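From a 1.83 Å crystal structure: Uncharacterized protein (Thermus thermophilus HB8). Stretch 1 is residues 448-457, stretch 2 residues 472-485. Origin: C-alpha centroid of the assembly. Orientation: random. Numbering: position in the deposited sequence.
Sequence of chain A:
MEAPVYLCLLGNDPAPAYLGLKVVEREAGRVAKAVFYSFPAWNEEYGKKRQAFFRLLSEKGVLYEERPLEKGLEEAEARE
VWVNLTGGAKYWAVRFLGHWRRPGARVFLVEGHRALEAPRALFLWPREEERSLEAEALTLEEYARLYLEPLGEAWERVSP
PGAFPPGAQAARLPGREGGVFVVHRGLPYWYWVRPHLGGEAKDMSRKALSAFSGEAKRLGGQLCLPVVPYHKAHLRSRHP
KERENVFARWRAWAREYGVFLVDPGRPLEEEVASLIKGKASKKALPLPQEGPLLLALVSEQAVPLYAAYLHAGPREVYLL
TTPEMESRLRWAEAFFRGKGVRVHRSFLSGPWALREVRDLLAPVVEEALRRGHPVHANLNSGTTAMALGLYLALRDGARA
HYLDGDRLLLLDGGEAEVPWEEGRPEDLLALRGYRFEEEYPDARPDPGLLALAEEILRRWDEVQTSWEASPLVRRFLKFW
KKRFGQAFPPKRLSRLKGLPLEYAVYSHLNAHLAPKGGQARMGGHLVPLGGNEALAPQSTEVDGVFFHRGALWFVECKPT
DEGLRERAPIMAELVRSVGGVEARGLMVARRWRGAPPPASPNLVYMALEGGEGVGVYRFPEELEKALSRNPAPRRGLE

Stretch 1, residues 448-457: GLLALAEEIL
Stretch 2, residues 472-485: LVRRFLKFWKKRFG

Two helices of one chain pack almost antiparallel, with 158° between their N-to-C directions and 9.9 Å between their axes at closest approach. Residues 448-457 are helical throughout, part of a longer helix; the second helix spans 473-484. Both keep regular i to i+4 backbone hydrogen bonds, such as Ala453 N to Leu449 O at 3.0 Å and Trp480 N to Phe476 O at 3.0 Å. Register follows from the nearest CA pairs: Leu449 CA to Phe479 CA is 6.7 Å, Leu452 CA to Phe476 CA 6.2 Å and Ile456 CA to Val473 CA 7.3 Å. As one strip climbs from 449 to 456, the other descends from 479 to 473.

The rule of the contact is a reciprocal pair of knobs, with Leu449 and Phe476 covering the most surface. The CA-to-CB bond of Leu449 points sideways, yet chi1 of -159° (t) and an off-well chi2 of 34° bring its end nearer, into a hole formed by Phe476, Phe479, Trp480 and Phe484. Its two methyls divide this pocket: CD1 lies 3.5 Å from Phe476 CE1 and 3.8 Å from Phe479 CB, while CD2 lies 3.6 Å from Phe484 CE2 and 3.9 Å from Trp480 CE3. Phe484 reaches the site with chi1 -49° (m) and chi2 -39°; Trp480 uses chi1 -169° (t) and chi2 -87°.

Phe476 answers in the other direction. It too starts sideways, and chi1 of 177° (t) with chi2 of 63° carries its ring among Leu449, Leu452, Ala453 and Ile456. Leu452 CB meets the ring edge, near its plane, 3.9 Å from Phe476 CD1. The small Ala453 completes the hole, its CB 3.8 Å from Phe476 CE1.

Ile456, the third major contributor, points toward the partner helix with chi1 -64° (m) and chi2 180° (t). Its CD1 sits 3.8 Å from Phe476 CB and 4.2 Å from Val473 CG2, and its CG1 is 3.9 Å from Leu472 CD2. Leu472 extends to that point with chi1 -170° (t) and chi2 75° (p). Nearer the middle, Leu452 (chi1 -88°, m; chi2 41°, p) places CD2 4.0 Å from Phe479 CB and 3.8 Å from Arg475 O; Phe479 has chi1 -145° and chi2 85°.

No hydrogen bond crosses between the modelled atoms, so the 525 Å² buried reflects chiefly apolar packing. Gly485, at phi 73° and psi 14°, leaves helical geometry with the positive phi that glycine tolerates well.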

# COMPACT_ATOMS: atom_id res chain seq x y z
N GLY A 448 6.96 33.08 -21.40
CA GLY A 448 5.94 33.90 -22.06
C GLY A 448 4.58 33.25 -22.04
O GLY A 448 3.57 33.92 -21.82
N LEU A 449 4.54 31.94 -22.26
CA LEU A 449 3.29 31.20 -22.19
C LEU A 449 2.73 31.16 -20.75
O LEU A 449 1.52 31.18 -20.54
CB LEU A 449 3.50 29.79 -22.76
CG LEU A 449 2.30 28.98 -23.24
CD1 LEU A 449 1.22 29.84 -23.86
CD2 LEU A 449 2.79 27.92 -24.22
N LEU A 450 3.63 31.13 -19.77
CA LEU A 450 3.26 31.18 -18.36
C LEU A 450 2.63 32.52 -17.96
O LEU A 450 1.67 32.55 -17.18
CB LEU A 450 4.48 30.91 -17.46
CG LEU A 450 4.22 31.03 -15.96
CD1 LEU A 450 3.14 30.05 -15.50
CD2 LEU A 450 5.51 30.83 -15.17
N ALA A 451 3.19 33.62 -18.47
CA ALA A 451 2.60 34.97 -18.29
C ALA A 451 1.16 35.03 -18.80
O ALA A 451 0.28 35.54 -18.10
CB ALA A 451 3.44 36.02 -18.99
N LEU A 452 0.92 34.50 -20.00
CA LEU A 452 -0.44 34.45 -20.55
C LEU A 452 -1.37 33.67 -19.63
O LEU A 452 -2.38 34.19 -19.14
CB LEU A 452 -0.44 33.80 -21.95
CG LEU A 452 -0.22 34.73 -23.16
CD1 LEU A 452 0.86 35.76 -22.88
CD2 LEU A 452 0.09 33.91 -24.40
N ALA A 453 -1.00 32.42 -19.37
CA ALA A 453 -1.76 31.58 -18.45
C ALA A 453 -2.06 32.34 -17.16
O ALA A 453 -3.21 32.35 -16.70
CB ALA A 453 -0.98 30.30 -18.14
N GLU A 454 -1.05 32.98 -16.58
CA GLU A 454 -1.24 33.74 -15.35
C GLU A 454 -2.11 34.98 -15.57
O GLU A 454 -2.90 35.37 -14.68
CB GLU A 454 0.11 34.09 -14.71
CG GLU A 454 0.78 32.88 -14.05
CD GLU A 454 2.09 33.21 -13.34
OE1 GLU A 454 2.83 34.10 -13.80
OE2 GLU A 454 2.38 32.55 -12.31
N GLU A 455 -2.00 35.59 -16.75
CA GLU A 455 -2.89 36.69 -17.16
C GLU A 455 -4.32 36.22 -17.07
O GLU A 455 -5.14 36.82 -16.36
N ILE A 456 -4.62 35.12 -17.75
CA ILE A 456 -5.97 34.54 -17.73
C ILE A 456 -6.47 34.32 -16.30
O ILE A 456 -7.64 34.56 -15.99
CB ILE A 456 -6.05 33.20 -18.50
CG1 ILE A 456 -5.77 33.43 -19.99
CG2 ILE A 456 -7.41 32.55 -18.30
CD1 ILE A 456 -5.82 32.17 -20.83
N LEU A 457 -5.57 33.85 -15.44
CA LEU A 457 -5.94 33.52 -14.07
C LEU A 457 -6.34 34.75 -13.25
O LEU A 457 -7.25 34.67 -12.43
CB LEU A 457 -4.81 32.71 -13.39
CG LEU A 457 -4.51 31.34 -14.05
CD1 LEU A 457 -3.32 30.65 -13.39
CD2 LEU A 457 -5.71 30.41 -14.05
N LEU A 472 -7.76 36.37 -26.24
CA LEU A 472 -6.86 36.08 -25.10
C LEU A 472 -6.74 34.58 -24.79
O LEU A 472 -5.66 34.02 -24.83
CB LEU A 472 -7.27 36.81 -23.81
CG LEU A 472 -6.18 36.69 -22.72
CD1 LEU A 472 -4.99 37.60 -23.01
CD2 LEU A 472 -6.74 36.97 -21.33
N VAL A 473 -7.87 33.94 -24.48
CA VAL A 473 -7.93 32.48 -24.49
C VAL A 473 -7.53 31.99 -25.89
O VAL A 473 -6.82 31.00 -26.01
CB VAL A 473 -9.33 31.95 -24.09
CG1 VAL A 473 -9.45 30.45 -24.34
CG2 VAL A 473 -9.64 32.27 -22.63
N ARG A 474 -7.96 32.70 -26.94
CA ARG A 474 -7.53 32.38 -28.32
C ARG A 474 -6.02 32.67 -28.52
O ARG A 474 -5.34 31.94 -29.25
CB ARG A 474 -8.39 33.12 -29.35
N ARG A 475 -5.51 33.72 -27.88
CA ARG A 475 -4.09 34.07 -27.92
C ARG A 475 -3.22 33.09 -27.09
O ARG A 475 -2.05 32.87 -27.39
N PHE A 476 -3.80 32.52 -26.04
CA PHE A 476 -3.11 31.49 -25.24
C PHE A 476 -2.97 30.22 -26.10
O PHE A 476 -1.86 29.76 -26.38
CB PHE A 476 -3.88 31.22 -23.95
CG PHE A 476 -3.28 30.13 -23.09
CD1 PHE A 476 -2.01 30.27 -22.56
CD2 PHE A 476 -4.00 28.96 -22.82
CE1 PHE A 476 -1.46 29.28 -21.76
CE2 PHE A 476 -3.45 27.96 -22.03
CZ PHE A 476 -2.18 28.12 -21.50
N LEU A 477 -4.09 29.72 -26.58
CA LEU A 477 -4.09 28.52 -27.41
C LEU A 477 -3.19 28.62 -28.64
O LEU A 477 -2.64 27.62 -29.10
CB LEU A 477 -5.52 28.15 -27.82
CG LEU A 477 -6.48 27.85 -26.67
CD1 LEU A 477 -7.89 27.71 -27.22
CD2 LEU A 477 -6.08 26.60 -25.90
N LYS A 478 -3.03 29.84 -29.18
CA LYS A 478 -2.18 30.07 -30.35
C LYS A 478 -0.69 30.00 -30.02
O LYS A 478 0.09 29.48 -30.81
CB LYS A 478 -2.50 31.43 -31.01
CG LYS A 478 -3.77 31.42 -31.85
N PHE A 479 -0.29 30.54 -28.87
CA PHE A 479 1.12 30.43 -28.44
C PHE A 479 1.45 28.97 -28.01
O PHE A 479 2.60 28.54 -28.07
CB PHE A 479 1.42 31.44 -27.32
CG PHE A 479 2.81 32.01 -27.36
CD1 PHE A 479 3.11 33.11 -28.17
CD2 PHE A 479 3.84 31.46 -26.59
CE1 PHE A 479 4.39 33.64 -28.22
CE2 PHE A 479 5.13 31.99 -26.64
CZ PHE A 479 5.40 33.08 -27.45
N TRP A 480 0.42 28.22 -27.59
CA TRP A 480 0.56 26.80 -27.22
C TRP A 480 0.87 25.97 -28.47
O TRP A 480 1.79 25.14 -28.47
CB TRP A 480 -0.75 26.32 -26.56
CG TRP A 480 -0.70 24.99 -25.89
CD1 TRP A 480 -0.92 23.77 -26.47
CD2 TRP A 480 -0.45 24.74 -24.50
NE1 TRP A 480 -0.82 22.77 -25.52
CE2 TRP A 480 -0.53 23.34 -24.31
CE3 TRP A 480 -0.18 25.56 -23.40
CZ2 TRP A 480 -0.33 22.74 -23.06
CZ3 TRP A 480 0.01 24.97 -22.16
CH2 TRP A 480 -0.06 23.56 -22.00
N LYS A 481 0.08 26.21 -29.51
CA LYS A 481 0.31 25.68 -30.86
C LYS A 481 1.73 25.96 -31.32
O LYS A 481 2.45 25.07 -31.76
CB LYS A 481 -0.67 26.33 -31.84
CG LYS A 481 -0.57 25.88 -33.30
CD LYS A 481 -1.51 24.73 -33.60
CE LYS A 481 -2.06 24.81 -35.02
NZ LYS A 481 -0.99 24.83 -36.04
N LYS A 482 2.13 27.23 -31.20
CA LYS A 482 3.44 27.69 -31.65
C LYS A 482 4.58 26.95 -30.94
O LYS A 482 5.44 26.35 -31.58
CB LYS A 482 3.55 29.20 -31.43
CG LYS A 482 4.84 29.86 -31.90
CD LYS A 482 4.78 31.37 -31.66
CE LYS A 482 6.16 32.02 -31.65
NZ LYS A 482 6.77 32.08 -33.00
N ARG A 483 4.57 26.99 -29.61
CA ARG A 483 5.70 26.49 -28.81
C ARG A 483 5.75 24.95 -28.65
O ARG A 483 6.83 24.41 -28.42
CB ARG A 483 5.71 27.16 -27.43
N PHE A 484 4.61 24.26 -28.77
CA PHE A 484 4.55 22.80 -28.57
C PHE A 484 4.02 21.98 -29.74
O PHE A 484 4.04 20.75 -29.69
CB PHE A 484 3.69 22.44 -27.34
CG PHE A 484 4.03 23.22 -26.11
CD1 PHE A 484 5.35 23.52 -25.78
CD2 PHE A 484 3.02 23.63 -25.25
CE1 PHE A 484 5.64 24.24 -24.64
CE2 PHE A 484 3.32 24.35 -24.10
CZ PHE A 484 4.63 24.65 -23.80
N GLY A 485 3.52 22.64 -30.78
CA GLY A 485 2.97 21.93 -31.94
C GLY A 485 1.62 21.28 -31.70
O GLY A 485 1.17 20.48 -32.53